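Local coordinates for ParB domain protein nuclease (Sulfolobus solfataricus, PDB 5K5D) that probably takes part in archaeal DNA segregation as a pNOB8-like partition protein whose N-terminal region belongs to the ParB-N family, at residues M28-N33 with F116-D121; E36-S41 with R104-K109; A93-W98 with K178-E183; A196-N201 with R223-V228. The protein carries 4 engineered substitutions. One frame throughout, in Å; residues are numbered along the deposited sequence.

Contact 1: M28-N33 with F116-D121; sequences MVPSNN and FQKIAD. Engineered in segment 28-33: Met28 (natural residue Leu).
Lys118 and Ile119, neighbours on helix 109-128, take up the side chain of Met28, a selenomethionine engineered in place of the natural leucine. Lys118 comes first along the helix and makes two kinds of contact. Its CB lies 3.5 Å from Met28 CE, so the root of the lysine packs against the methyl end of Met28 while the two side chains run past each other in opposite directions. Beyond CG the lysine chain is fully extended, which carries CD to 3.4 Å from Met28 O and lets NZ make a weak hydrogen bond, also 3.4 Å, to that same backbone oxygen. The oxygen is thus approached by both the aliphatic and the charged part of one side chain. The joined pieces are the irregular connection between helices 23-26 and 37-45, part of the ParB-like N-terminal region, and the long helix 109-128. Replacing Lys118 by alanine would keep the CB contact but would probably leave Met28 O without this weak donor and without the aliphatic cover of CD. One residue further on, Ile119 crosses Met28 at about a right angle, its CD1 only 3.3 Å from Met28 CE, a tight apolar contact. Met28 reaches it because its chain bends at both chi2 (-58°) and chi3 (-46°), bringing CE to the surface formed by Lys118 CB and Ile119 CD1. Leu115 and Arg122, on the same helix, also touch the Met28 side chain.

Contact 2: E36-S41 with R104-K109; sequences EDLEKS and RRQLDK
Leu38 of helix 37-45 meets Arg104 and Gln106, which lie in the irregular loop leading into helix 109-128. The backbones stay well apart: Leu38 CA and Gln106 CA are 10.1 Å from each other, and side chains alone bridge the distance. Contact is slight, with 91 Å² buried in total. The leucine uses one methyl, CD1, which stands 3.9 Å from Gln106 OE1 and 4.3 Å from Arg104 NH1. Its CB already points toward the loop, and with chi1 at 46° CG lies between the backbone N and the carbonyl carbon, leaving CD1 as the methyl nearest Gln106. The two polar groups it meets are already tied together: Arg104 NH1 donates to Gln106 OE1 at 2.9 Å. That bond is bent at the hydrogen (145°), and although the acceptor sits near the guanidinium plane, the donor stands well above the plane of the amide carbonyl. Gln106 is bent at chi2, which turns its amide back toward the arginine. One guanidinium face carries Leu107 CD1, 3.3 Å above the plane and toward its rim. Arg104 NH2 bonds a citrate that probably comes from the crystallisation liquor but may mark an anion pocket. Further along, Asp108 is the N-cap of helix 109-128, its OD1 bonding Glu111 N; the arrangement is a loop running into an N-capped helix, packed against helix 37-45 of the ParB-like N-terminal region.

Contact 3: A93-W98 with K178-E183; sequences AYELIW and KELDKE
Trp98 and Leu180 supply the polar link of this contact: the indole NE1 donates to the backbone O of Leu180 at 2.9 Å. The bond is noticeably bent, with 132° at the hydrogen. Relative to the indole the acceptor is well placed, at the ring edge and within 10° of the ring plane, but NE1 stands well above the plane of the carbonyl it bonds. That carbonyl belongs to the last turn of helix 170-180, and the indole supplies a donor to it from another helix. Trp98 can do so because its CG is anti to the backbone N (chi1 174°), which swings the ring out toward the other segment.

The apolar contacts are thinner. Leu180 CB lies 4.0 Å from Trp98 CD1, the two side chains crossing at an oblique angle. Nearly one turn earlier on helix 90-99, the aliphatic part of Glu95 reaches the same leucine, Glu95 CG to Leu180 CD2 at 4.3 Å. Charge plays its part just off this line: Asp181 forms a salt bridge with Lys192 and accepts from the backbone N atoms of Ala186 and Leu187, which ties the end of the helix to the following loop.

Helix 109-128 completes the packing, since Phe116 stacks on the Trp98 ring and, with Ile119, touches Leu180. Elsewhere on helix 90-99, Ala93 and Ile97 rest on Ile60 of strand 59-61 and on Phe25 of helix 23-26, so the helix links the mixed sheet to the helical remainder of the chain.

Contact 4: A196-N201 with R223-V228; sequences AILRIN and RIYTRV
Tyr225 extends from helix 218-230 to helix 189-201 and meets Ile197, Leu198 and Asn201 there, and every contact across the interface involves this one side chain. Its CG is anti to the backbone N (chi1 171°), a torsion that sends the ring straight across. The root of the tyrosine meets Leu198: CD2 of the leucine is 3.6 Å from Tyr225 CB and 3.7 Å from Tyr225 CG, with the two chains running past each other in opposite directions. Farther out, the Ile197 and Tyr225 side chains cross at about a right angle, with Ile197 CG2, the branch anti to the isoleucine N, 3.8 Å from Tyr225 CE2. At the far end the hydroxyl, OH, rests 3.7 Å from Asn201 CB.

The axes of the two short helix segments come within 11.2 Å and cross at 60°, a wide separation that the tyrosine spans. Helix 203-210 follows helix 189-201 in the chain and covers Leu198 with Leu205 and Leu206, while segment 223-228 lies within the second Ssol_1539-like family region. An alanine at Tyr225 would remove the bridging ring and is likely to leave a gap between the helices, with Ile197 and Leu198 losing their apolar partner.

Asn201 is itself held by its own helix. ND2 donates to Ile197 O at 2.9 Å, nearly straight at 159°, on a lone pair of the oxygen and in the plane of the amide. Ile197 O also accepts from Asn201 N, and one carbonyl thereby takes both donors of the same residue.

How the contacts relate
The centre of contact 1 is about 4 Å from the centre of the chain, and the contact touches each of the other three. Toward contact 2, Val29 CG1 is 3.8 Å from Arg104 NH2, and Asn32 ND2 hydrogen-bonds the same citrate oxygen as that arginine, so the two contacts share the possible anion pocket. Toward contact 3, Ile119 CD1 lies 3.5 Å from Tyr94 O, packing helix 109-128 against helix 90-99. Toward contact 4, Asp121 OD2 and Arg199 NH2 form a 2.7 Å salt bridge, although the contact centres are about 21 Å apart. Contacts 2 and 4 are the most distant, with centres about 31 Å apart on opposite sides of the chain centre.

Contact 1: M28-N33 with F116-D121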
# COMPACT_ATOMS: atom_id res chain seq x y z
N MSE B 28 2.95 -5.75 -6.96
CA MSE B 28 3.00 -4.85 -5.81
C MSE B 28 2.12 -3.62 -6.00
O MSE B 28 1.29 -3.29 -5.15
CB MSE B 28 4.43 -4.40 -5.51
CG MSE B 28 5.22 -5.37 -4.64
SE MSE B 28 4.36 -5.69 -2.91
CE MSE B 28 3.92 -3.85 -2.45
N VAL B 29 2.32 -2.93 -7.12
CA VAL B 29 1.61 -1.69 -7.39
C VAL B 29 0.22 -1.96 -7.95
O VAL B 29 0.08 -2.69 -8.93
CB VAL B 29 2.39 -0.77 -8.34
CG1 VAL B 29 1.55 0.43 -8.73
CG2 VAL B 29 3.71 -0.32 -7.70
N PRO B 30 -0.80 -1.37 -7.31
CA PRO B 30 -2.19 -1.53 -7.75
C PRO B 30 -2.36 -1.06 -9.20
O PRO B 30 -1.77 -0.05 -9.59
CB PRO B 30 -2.97 -0.60 -6.81
CG PRO B 30 -2.10 -0.49 -5.59
CD PRO B 30 -0.69 -0.52 -6.11
N SER B 31 -3.15 -1.80 -9.97
CA SER B 31 -3.39 -1.46 -11.37
C SER B 31 -3.98 -0.06 -11.48
O SER B 31 -4.83 0.34 -10.69
CB SER B 31 -4.32 -2.48 -12.01
OG SER B 31 -5.56 -2.53 -11.33
N ASN B 32 -3.51 0.69 -12.48
CA ASN B 32 -3.95 2.06 -12.67
C ASN B 32 -4.10 2.40 -14.15
O ASN B 32 -4.04 1.52 -15.01
CB ASN B 32 -2.99 3.03 -11.99
CG ASN B 32 -1.54 2.73 -12.30
OD1 ASN B 32 -1.02 3.17 -13.33
ND2 ASN B 32 -0.89 1.97 -11.43
N ASN B 33 -4.29 3.68 -14.45
CA ASN B 33 -4.55 4.12 -15.82
C ASN B 33 -3.36 4.84 -16.45
O ASN B 33 -3.53 5.68 -17.33
CB ASN B 33 -5.78 5.02 -15.88
CG ASN B 33 -7.05 4.31 -15.44
OD1 ASN B 33 -7.13 3.08 -15.49
ND2 ASN B 33 -8.04 5.08 -15.00
N PHE B 116 1.04 1.44 0.14
CA PHE B 116 1.69 1.78 1.39
C PHE B 116 1.52 0.65 2.41
O PHE B 116 2.48 0.21 3.03
CB PHE B 116 1.12 3.07 1.96
CG PHE B 116 2.08 3.82 2.83
CD1 PHE B 116 3.40 3.42 2.93
CD2 PHE B 116 1.66 4.93 3.56
CE1 PHE B 116 4.29 4.10 3.74
CE2 PHE B 116 2.55 5.62 4.37
CZ PHE B 116 3.86 5.20 4.46
N GLN B 117 0.28 0.19 2.57
CA GLN B 117 0.00 -0.92 3.47
C GLN B 117 0.73 -2.19 3.04
O GLN B 117 1.30 -2.89 3.87
CB GLN B 117 -1.50 -1.18 3.58
CG GLN B 117 -1.83 -2.42 4.40
CD GLN B 117 -3.32 -2.71 4.46
OE1 GLN B 117 -4.15 -1.81 4.30
NE2 GLN B 117 -3.66 -3.97 4.69
N LYS B 118 0.69 -2.50 1.74
CA LYS B 118 1.34 -3.70 1.23
C LYS B 118 2.81 -3.67 1.58
O LYS B 118 3.39 -4.69 1.96
CB LYS B 118 1.19 -3.81 -0.29
CG LYS B 118 -0.15 -4.34 -0.75
CD LYS B 118 -0.17 -4.47 -2.26
CE LYS B 118 -1.57 -4.70 -2.78
NZ LYS B 118 -1.60 -4.75 -4.27
N ILE B 119 3.40 -2.49 1.47
CA ILE B 119 4.80 -2.30 1.82
C ILE B 119 5.03 -2.44 3.32
O ILE B 119 5.83 -3.26 3.76
CB ILE B 119 5.33 -0.94 1.31
CG1 ILE B 119 5.28 -0.88 -0.22
CG2 ILE B 119 6.75 -0.70 1.80
CD1 ILE B 119 6.17 -1.92 -0.91
N ALA B 120 4.30 -1.66 4.12
CA ALA B 120 4.50 -1.64 5.57
C ALA B 120 4.32 -3.02 6.20
O ALA B 120 5.04 -3.39 7.13
CB ALA B 120 3.60 -0.61 6.23
N ASP B 121 3.34 -3.77 5.70
CA ASP B 121 3.10 -5.15 6.12
C ASP B 121 4.31 -6.04 5.84
O ASP B 121 4.63 -6.92 6.65
CB ASP B 121 1.88 -5.72 5.40
CG ASP B 121 0.56 -5.24 6.00
OD1 ASP B 121 0.56 -4.24 6.75
OD2 ASP B 121 -0.48 -5.85 5.70

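Contact 2: E36-S41 with R104-K109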
# COMPACT_ATOMS: atom_id res chain seq x y z
N GLU B 36 -1.01 4.12 -20.98
CA GLU B 36 -0.91 4.94 -22.19
C GLU B 36 0.02 6.13 -21.94
O GLU B 36 0.70 6.60 -22.86
CB GLU B 36 -2.29 5.40 -22.65
CG GLU B 36 -3.22 4.26 -23.03
CD GLU B 36 -4.62 4.73 -23.40
OE1 GLU B 36 -4.79 5.94 -23.65
OE2 GLU B 36 -5.54 3.88 -23.43
N ASP B 37 0.06 6.59 -20.70
CA ASP B 37 0.94 7.68 -20.32
C ASP B 37 2.41 7.35 -20.61
O ASP B 37 3.03 7.99 -21.46
CB ASP B 37 0.76 8.04 -18.84
CG ASP B 37 -0.69 8.34 -18.49
OD1 ASP B 37 -1.58 7.56 -18.89
OD2 ASP B 37 -0.94 9.37 -17.83
N LEU B 38 2.96 6.35 -19.93
CA LEU B 38 4.35 5.96 -20.18
C LEU B 38 4.48 5.05 -21.40
O LEU B 38 5.49 4.37 -21.58
CB LEU B 38 5.02 5.35 -18.94
CG LEU B 38 4.36 4.28 -18.06
CD1 LEU B 38 3.69 4.90 -16.85
CD2 LEU B 38 3.40 3.41 -18.85
N GLU B 39 3.44 5.05 -22.23
CA GLU B 39 3.46 4.30 -23.48
C GLU B 39 3.91 5.23 -24.61
O GLU B 39 4.64 4.82 -25.51
CB GLU B 39 2.07 3.75 -23.78
CG GLU B 39 2.05 2.55 -24.71
CD GLU B 39 0.67 1.92 -24.80
OE1 GLU B 39 0.50 0.77 -24.32
OE2 GLU B 39 -0.25 2.57 -25.34
N LYS B 40 3.48 6.49 -24.54
CA LYS B 40 3.88 7.48 -25.53
C LYS B 40 5.24 8.05 -25.18
O LYS B 40 6.02 8.41 -26.06
CB LYS B 40 2.85 8.60 -25.64
CG LYS B 40 2.84 9.55 -24.46
CD LYS B 40 2.97 10.99 -24.93
CE LYS B 40 1.78 11.40 -25.79
NZ LYS B 40 1.84 12.85 -26.15
N SER B 41 5.52 8.15 -23.88
CA SER B 41 6.83 8.59 -23.40
C SER B 41 7.91 7.75 -24.06
O SER B 41 8.87 8.28 -24.62
CB SER B 41 6.91 8.45 -21.88
OG SER B 41 5.77 9.00 -21.25
N ARG B 104 4.19 9.01 -6.82
CA ARG B 104 3.69 9.04 -8.20
C ARG B 104 2.29 9.64 -8.33
O ARG B 104 1.39 9.32 -7.56
CB ARG B 104 3.74 7.64 -8.81
CG ARG B 104 3.78 7.62 -10.32
CD ARG B 104 4.63 6.46 -10.84
NE ARG B 104 4.04 5.17 -10.51
CZ ARG B 104 3.33 4.44 -11.36
NH1 ARG B 104 3.13 4.87 -12.59
NH2 ARG B 104 2.83 3.27 -10.98
N ARG B 105 2.11 10.52 -9.31
CA ARG B 105 0.85 11.23 -9.49
C ARG B 105 -0.18 10.40 -10.25
O ARG B 105 -1.38 10.59 -10.07
CB ARG B 105 1.09 12.56 -10.20
CG ARG B 105 1.80 12.43 -11.54
CD ARG B 105 2.60 13.68 -11.86
NE ARG B 105 3.38 14.15 -10.72
CZ ARG B 105 4.42 13.50 -10.20
NH1 ARG B 105 4.81 12.34 -10.72
NH2 ARG B 105 5.07 14.00 -9.16
N GLN B 106 0.28 9.50 -11.10
CA GLN B 106 -0.63 8.63 -11.84
C GLN B 106 -1.46 7.77 -10.90
O GLN B 106 -2.43 7.14 -11.31
CB GLN B 106 0.13 7.75 -12.83
CG GLN B 106 1.01 8.50 -13.81
CD GLN B 106 2.49 8.35 -13.48
OE1 GLN B 106 3.15 7.43 -13.97
NE2 GLN B 106 3.01 9.25 -12.65
N LEU B 107 -1.08 7.74 -9.62
CA LEU B 107 -1.79 6.94 -8.63
C LEU B 107 -2.65 7.81 -7.71
O LEU B 107 -2.16 8.74 -7.07
CB LEU B 107 -0.80 6.12 -7.79
CG LEU B 107 -0.24 4.82 -8.39
CD1 LEU B 107 0.21 5.02 -9.83
CD2 LEU B 107 0.90 4.29 -7.53
N ASP B 108 -3.95 7.50 -7.64
CA ASP B 108 -4.84 8.23 -6.75
C ASP B 108 -4.50 7.95 -5.28
O ASP B 108 -3.66 7.10 -4.99
CB ASP B 108 -6.30 7.88 -7.04
CG ASP B 108 -6.79 6.72 -6.20
OD1 ASP B 108 -6.06 6.29 -5.28
OD2 ASP B 108 -7.91 6.23 -6.46
N LYS B 109 -5.14 8.68 -4.37
CA LYS B 109 -4.80 8.59 -2.95
C LYS B 109 -5.04 7.18 -2.40
O LYS B 109 -4.32 6.72 -1.51
CB LYS B 109 -5.59 9.63 -2.15
CG LYS B 109 -5.07 9.88 -0.73
CD LYS B 109 -5.82 11.03 -0.08
CE LYS B 109 -5.27 11.35 1.31
NZ LYS B 109 -5.25 10.14 2.18

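Contact 3: A93-W98 with K178-E183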
# COMPACT_ATOMS: atom_id res chain seq x y z
N ALA B 93 14.17 -4.21 -1.71
CA ALA B 93 13.34 -4.14 -2.91
C ALA B 93 12.03 -3.43 -2.57
O ALA B 93 11.55 -2.59 -3.33
CB ALA B 93 13.07 -5.52 -3.46
N TYR B 94 11.46 -3.79 -1.43
CA TYR B 94 10.26 -3.16 -0.91
C TYR B 94 10.41 -1.64 -0.81
O TYR B 94 9.49 -0.90 -1.15
CB TYR B 94 9.90 -3.74 0.45
CG TYR B 94 9.49 -5.18 0.40
CD1 TYR B 94 9.82 -6.07 1.41
CD2 TYR B 94 8.75 -5.67 -0.68
CE1 TYR B 94 9.44 -7.40 1.35
CE2 TYR B 94 8.37 -6.99 -0.74
CZ TYR B 94 8.71 -7.85 0.28
OH TYR B 94 8.32 -9.16 0.21
N GLU B 95 11.57 -1.19 -0.34
CA GLU B 95 11.79 0.24 -0.15
C GLU B 95 11.88 0.98 -1.47
O GLU B 95 11.32 2.07 -1.62
CB GLU B 95 13.03 0.49 0.72
CG GLU B 95 12.79 0.13 2.18
CD GLU B 95 14.05 -0.28 2.91
OE1 GLU B 95 15.16 0.15 2.51
OE2 GLU B 95 13.94 -1.05 3.89
N LEU B 96 12.57 0.37 -2.43
CA LEU B 96 12.68 0.94 -3.77
C LEU B 96 11.31 1.09 -4.43
O LEU B 96 11.01 2.13 -4.99
CB LEU B 96 13.61 0.09 -4.63
CG LEU B 96 15.07 0.19 -4.22
CD1 LEU B 96 15.94 -0.73 -5.07
CD2 LEU B 96 15.54 1.63 -4.32
N ILE B 97 10.49 0.04 -4.35
CA ILE B 97 9.17 0.08 -4.96
C ILE B 97 8.33 1.20 -4.38
O ILE B 97 7.53 1.82 -5.08
CB ILE B 97 8.43 -1.26 -4.80
CG1 ILE B 97 9.09 -2.36 -5.64
CG2 ILE B 97 6.97 -1.11 -5.22
CD1 ILE B 97 8.57 -3.76 -5.33
N TRP B 98 8.49 1.45 -3.08
CA TRP B 98 7.75 2.52 -2.44
C TRP B 98 8.30 3.88 -2.82
O TRP B 98 7.55 4.83 -3.06
CB TRP B 98 7.77 2.38 -0.92
CG TRP B 98 7.12 3.53 -0.22
CD1 TRP B 98 7.73 4.44 0.60
CD2 TRP B 98 5.74 3.91 -0.29
NE1 TRP B 98 6.81 5.36 1.05
CE2 TRP B 98 5.59 5.05 0.52
CE3 TRP B 98 4.63 3.39 -0.94
CZ2 TRP B 98 4.35 5.68 0.69
CZ3 TRP B 98 3.41 4.01 -0.78
CH2 TRP B 98 3.28 5.15 0.03
N LYS B 178 6.17 6.13 9.27
CA LYS B 178 6.97 7.35 9.32
C LYS B 178 8.34 7.13 8.68
O LYS B 178 8.80 7.95 7.89
CB LYS B 178 7.11 7.86 10.76
CG LYS B 178 5.86 8.53 11.29
CD LYS B 178 6.11 9.22 12.63
CE LYS B 178 6.59 8.24 13.69
NZ LYS B 178 6.75 8.87 15.03
N GLU B 179 8.98 6.01 9.01
CA GLU B 179 10.28 5.68 8.43
C GLU B 179 10.24 5.69 6.91
O GLU B 179 11.20 6.11 6.26
CB GLU B 179 10.75 4.32 8.94
CG GLU B 179 11.00 4.27 10.43
CD GLU B 179 11.24 2.86 10.93
OE1 GLU B 179 10.95 1.91 10.18
OE2 GLU B 179 11.71 2.70 12.08
N LEU B 180 9.13 5.21 6.34
CA LEU B 180 8.98 5.09 4.90
C LEU B 180 8.59 6.40 4.23
O LEU B 180 8.63 6.52 3.00
CB LEU B 180 7.92 4.04 4.58
CG LEU B 180 8.33 2.58 4.78
CD1 LEU B 180 7.11 1.67 4.63
CD2 LEU B 180 9.42 2.21 3.78
N ASP B 181 8.20 7.39 5.03
CA ASP B 181 7.71 8.66 4.51
C ASP B 181 7.92 9.76 5.55
O ASP B 181 6.96 10.34 6.05
CB ASP B 181 6.23 8.54 4.16
CG ASP B 181 5.66 9.81 3.56
OD1 ASP B 181 6.36 10.46 2.75
OD2 ASP B 181 4.51 10.16 3.90
N LYS B 182 9.17 10.03 5.88
CA LYS B 182 9.49 10.99 6.93
C LYS B 182 9.12 12.42 6.54
O LYS B 182 8.57 13.17 7.36
CB LYS B 182 10.98 10.91 7.29
CG LYS B 182 11.42 9.52 7.71
CD LYS B 182 12.89 9.49 8.12
CE LYS B 182 13.31 8.07 8.48
NZ LYS B 182 14.73 8.01 8.93
N GLU B 183 9.40 12.79 5.30
CA GLU B 183 9.14 14.14 4.82
C GLU B 183 7.67 14.34 4.44
O GLU B 183 7.31 15.35 3.83
CB GLU B 183 10.06 14.47 3.64
CG GLU B 183 11.53 14.53 4.02
CD GLU B 183 12.45 14.45 2.82
OE1 GLU B 183 12.12 13.72 1.86
OE2 GLU B 183 13.51 15.11 2.84

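Contact 4: A196-N201 with R223-V228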
# COMPACT_ATOMS: atom_id res chain seq x y z
N ALA B 196 -2.83 3.78 10.53
CA ALA B 196 -2.22 2.83 11.45
C ALA B 196 -3.24 2.28 12.44
O ALA B 196 -3.29 1.07 12.69
CB ALA B 196 -1.05 3.46 12.18
N ILE B 197 -4.06 3.16 13.00
CA ILE B 197 -5.10 2.75 13.94
C ILE B 197 -6.14 1.85 13.28
O ILE B 197 -6.56 0.85 13.85
CB ILE B 197 -5.80 3.96 14.57
CG1 ILE B 197 -4.81 4.75 15.42
CG2 ILE B 197 -6.99 3.52 15.41
CD1 ILE B 197 -5.41 5.94 16.12
N LEU B 198 -6.55 2.20 12.06
CA LEU B 198 -7.51 1.39 11.34
C LEU B 198 -6.89 0.05 10.97
O LEU B 198 -7.53 -0.99 11.08
CB LEU B 198 -8.00 2.10 10.07
CG LEU B 198 -8.71 3.45 10.24
CD1 LEU B 198 -9.21 3.95 8.90
CD2 LEU B 198 -9.86 3.34 11.23
N ARG B 199 -5.63 0.08 10.54
CA ARG B 199 -4.97 -1.12 10.07
C ARG B 199 -4.89 -2.18 11.16
O ARG B 199 -5.00 -3.38 10.88
CB ARG B 199 -3.57 -0.79 9.54
CG ARG B 199 -3.05 -1.79 8.52
CD ARG B 199 -2.35 -2.94 9.20
NE ARG B 199 -2.12 -4.04 8.27
CZ ARG B 199 -2.86 -5.14 8.22
NH1 ARG B 199 -3.88 -5.29 9.05
NH2 ARG B 199 -2.57 -6.10 7.34
N ILE B 200 -4.71 -1.73 12.40
CA ILE B 200 -4.53 -2.64 13.53
C ILE B 200 -5.84 -2.96 14.24
O ILE B 200 -6.11 -4.12 14.58
CB ILE B 200 -3.51 -2.07 14.53
CG1 ILE B 200 -2.10 -2.52 14.15
CG2 ILE B 200 -3.84 -2.52 15.95
CD1 ILE B 200 -1.68 -2.11 12.74
N ASN B 201 -6.66 -1.94 14.47
CA ASN B 201 -7.90 -2.12 15.21
C ASN B 201 -9.04 -2.65 14.34
O ASN B 201 -9.85 -3.47 14.79
CB ASN B 201 -8.32 -0.83 15.90
CG ASN B 201 -7.40 -0.45 17.05
OD1 ASN B 201 -7.61 -0.86 18.19
ND2 ASN B 201 -6.36 0.32 16.74
N ARG B 223 -13.66 8.56 10.30
CA ARG B 223 -14.80 9.18 10.96
C ARG B 223 -15.79 8.10 11.38
O ARG B 223 -16.35 8.15 12.47
CB ARG B 223 -15.49 10.19 10.03
CG ARG B 223 -14.75 11.51 9.88
CD ARG B 223 -15.53 12.46 8.98
NE ARG B 223 -16.86 12.74 9.50
CZ ARG B 223 -17.87 13.21 8.77
NH1 ARG B 223 -17.70 13.45 7.48
NH2 ARG B 223 -19.05 13.44 9.33
N ILE B 224 -16.00 7.13 10.49
CA ILE B 224 -16.87 6.00 10.78
C ILE B 224 -16.36 5.21 11.97
O ILE B 224 -17.14 4.80 12.84
CB ILE B 224 -16.97 5.05 9.57
CG1 ILE B 224 -17.79 5.71 8.45
CG2 ILE B 224 -17.60 3.73 9.98
CD1 ILE B 224 -17.92 4.86 7.21
N TYR B 225 -15.04 5.00 12.02
CA TYR B 225 -14.41 4.27 13.12
C TYR B 225 -14.71 4.92 14.47
O TYR B 225 -15.36 4.31 15.33
CB TYR B 225 -12.90 4.18 12.91
CG TYR B 225 -12.16 3.62 14.10
CD1 TYR B 225 -12.21 2.26 14.40
CD2 TYR B 225 -11.41 4.44 14.93
CE1 TYR B 225 -11.54 1.74 15.49
CE2 TYR B 225 -10.73 3.93 16.03
CZ TYR B 225 -10.80 2.58 16.30
OH TYR B 225 -10.13 2.06 17.38
N THR B 226 -14.23 6.14 14.64
CA THR B 226 -14.40 6.86 15.90
C THR B 226 -15.88 6.98 16.28
O THR B 226 -16.25 6.90 17.45
CB THR B 226 -13.76 8.25 15.84
OG1 THR B 226 -14.24 8.94 14.68
CG2 THR B 226 -12.24 8.12 15.74
N ARG B 227 -16.72 7.17 15.27
CA ARG B 227 -18.16 7.26 15.48
C ARG B 227 -18.72 5.96 16.06
O ARG B 227 -19.23 5.94 17.18
CB ARG B 227 -18.86 7.59 14.15
CG ARG B 227 -20.35 7.30 14.13
CD ARG B 227 -21.11 8.23 15.06
NE ARG B 227 -22.56 8.08 14.90
CZ ARG B 227 -23.46 8.81 15.55
NH1 ARG B 227 -23.06 9.74 16.40
NH2 ARG B 227 -24.75 8.60 15.34
N VAL B 228 -18.59 4.88 15.30
CA VAL B 228 -19.15 3.59 15.69
C VAL B 228 -18.56 3.04 16.99
O VAL B 228 -19.17 2.20 17.65
CB VAL B 228 -19.00 2.56 14.55
CG1 VAL B 228 -19.48 1.21 14.99
CG2 VAL B 228 -19.78 3.01 13.33